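Local coordinates for protein arabinogalactan endo-1,4-beta-galactosidase (Ignisphaera aggregans, PDB 7OSK) that probably hydrolyses internal beta-1,4-galactosidic bonds of arabinogalactan, through a calcium-binding catalytic domain of glycosyl hydrolase family 53, at residues G211-A216 and S251-D256. Residues are numbered along the deposited sequence; the frame is centred on the assembly and turned at random.
Sequences GLLKAA and SGVSFD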
loop_
_atom_site.group_PDB
_atom_site.type_symbol
_atom_site.label_atom_id
_atom_site.label_comp_id
_atom_site.label_asym_id
_atom_site.label_seq_id
_atom_site.Cartn_x
_atom_site.Cartn_y
_atom_site.Cartn_z
ATOM N N GLY A 211 -16.463 6.974 15.268
ATOM C CA GLY A 211 -17.266 8.004 14.641
ATOM C C GLY A 211 -16.598 8.531 13.385
ATOM O O GLY A 211 -17.248 8.706 12.355
ATOM N N LEU A 212 -15.295 8.783 13.472
ATOM C CA LEU A 212 -14.530 9.273 12.333
ATOM C C LEU A 212 -14.368 8.187 11.278
ATOM O O LEU A 212 -14.409 8.462 10.080
ATOM C CB LEU A 212 -13.156 9.774 12.785
ATOM C CG LEU A 212 -13.161 11.044 13.640
ATOM C CD1 LEU A 212 -11.769 11.346 14.173
ATOM C CD2 LEU A 212 -13.692 12.227 12.846
ATOM N N LEU A 213 -14.182 6.952 11.728
ATOM C CA LEU A 213 -14.023 5.831 10.813
ATOM C C LEU A 213 -15.320 5.609 10.041
ATOM O O LEU A 213 -15.305 5.423 8.826
ATOM C CB LEU A 213 -13.625 4.567 11.579
ATOM C CG LEU A 213 -12.631 3.609 10.916
ATOM C CD1 LEU A 213 -11.339 4.310 10.525
ATOM C CD2 LEU A 213 -12.330 2.454 11.857
ATOM N N LYS A 214 -16.443 5.646 10.753
ATOM C CA LYS A 214 -17.756 5.504 10.130
ATOM C C LYS A 214 -18.064 6.657 9.179
ATOM O O LYS A 214 -18.653 6.455 8.120
ATOM C CB LYS A 214 -18.845 5.420 11.200
ATOM C CG LYS A 214 -18.951 4.069 11.890
ATOM C CD LYS A 214 -20.080 4.065 12.910
ATOM C CE LYS A 214 -20.276 2.689 13.521
ATOM N NZ LYS A 214 -21.338 2.692 14.562
ATOM N N ALA A 215 -17.667 7.864 9.571
ATOM C CA ALA A 215 -17.934 9.066 8.784
ATOM C C ALA A 215 -17.312 8.982 7.395
ATOM O O ALA A 215 -17.939 9.348 6.398
ATOM C CB ALA A 215 -17.417 10.289 9.511
ATOM N N ALA A 216 -16.073 8.508 7.336
ATOM C CA ALA A 216 -15.392 8.320 6.064
ATOM C C ALA A 216 -16.110 7.270 5.229
ATOM O O ALA A 216 -16.319 7.456 4.034
ATOM C CB ALA A 216 -13.952 7.917 6.289
ATOM N N SER A 251 -18.575 -2.443 17.030
ATOM C CA SER A 251 -18.863 -1.009 17.081
ATOM C C SER A 251 -19.734 -0.548 15.912
ATOM O O SER A 251 -20.109 0.624 15.836
ATOM C CB SER A 251 -17.562 -0.205 17.095
ATOM O OG SER A 251 -16.831 -0.433 18.287
ATOM N N GLY A 252 -20.050 -1.468 15.007
ATOM C CA GLY A 252 -20.907 -1.164 13.876
ATOM C C GLY A 252 -20.141 -0.725 12.643
ATOM O O GLY A 252 -20.742 -0.355 11.634
ATOM N N VAL A 253 -18.815 -0.763 12.722
ATOM C CA VAL A 253 -17.982 -0.399 11.584
ATOM C C VAL A 253 -18.094 -1.467 10.502
ATOM O O VAL A 253 -17.644 -2.600 10.682
ATOM C CB VAL A 253 -16.500 -0.218 11.989
ATOM C CG1 VAL A 253 -15.636 0.090 10.768
ATOM C CG2 VAL A 253 -16.366 0.890 13.016
ATOM N N SER A 254 -18.702 -1.095 9.381
ATOM C CA SER A 254 -18.880 -2.010 8.263
ATOM C C SER A 254 -17.738 -1.865 7.266
ATOM O O SER A 254 -17.481 -0.777 6.750
ATOM C CB SER A 254 -20.224 -1.760 7.574
ATOM O OG SER A 254 -20.332 -0.418 7.133
ATOM N N PHE A 255 -17.049 -2.972 7.012
ATOM C CA PHE A 255 -15.968 -3.001 6.037
ATOM C C PHE A 255 -15.891 -4.386 5.419
ATOM O O PHE A 255 -16.477 -5.333 5.939
ATOM C CB PHE A 255 -14.636 -2.621 6.686
ATOM C CG PHE A 255 -14.208 -3.554 7.779
ATOM C CD1 PHE A 255 -14.804 -3.497 9.027
ATOM C CD2 PHE A 255 -13.210 -4.486 7.559
ATOM C CE1 PHE A 255 -14.417 -4.354 10.035
ATOM C CE2 PHE A 255 -12.816 -5.346 8.565
ATOM C CZ PHE A 255 -13.419 -5.279 9.805
ATOM N N ASP A 256 -15.159 -4.503 4.316
ATOM C CA ASP A 256 -15.133 -5.737 3.538
ATOM C C ASP A 256 -13.789 -6.451 3.628
ATOM O O ASP A 256 -13.738 -7.682 3.652
ATOM C CB ASP A 256 -15.460 -5.439 2.072
ATOM C CG ASP A 256 -16.777 -4.703 1.907
ATOM O OD1 ASP A 256 -17.840 -5.350 2.037
ATOM O OD2 ASP A 256 -16.750 -3.483 1.639
#
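Lys-214 reaches from its helix to the backbone of the turn at Ser-251 and Gly-252. Its CG stands anti to the carbonyl carbon (chi1 -77°), and the chain beyond is extended, which brings the ammonium group to a carbonyl oxygen. Lys-214 NZ donates to Ser-251 O at 2.7 Å, lying in the carbonyl plane with a C=O...N angle of 153°. A long, flexible lysine suits this partly exposed edge: its methylenes pack while its charge meets a carbonyl close to the C-terminal end of helix 238-250, where the helix dipole would probably favour a cation. Lys-214 CE lies 3.5 Å from Gly-252 C, and nearer the helix Lys-214 CG lies 4.2 Å from Val-253 CG2. Gly-252 ends the helix in a Schellman motif; its positive phi (92°) is readily adopted by glycine, which has no CB to press on the preceding carbonyl oxygen. Leu-213 directs CD2 at Val-253 CG1, 4.2 Å away; both are buried, as suits branched apolar side chains. Ser-251's small hydroxyl can donate to Arg-247 O and accept from Trp-206 NE1. Leu-248 of helix 238-250 touches both Leu-213 and Val-253, while Val-210 and Ile-217 extend the valine's apolar surroundings along helix 206-223. Thus, in the TIM barrel, the connection leading from helix 238-250 into strand 257-261 packs against the preceding helix, 206-223.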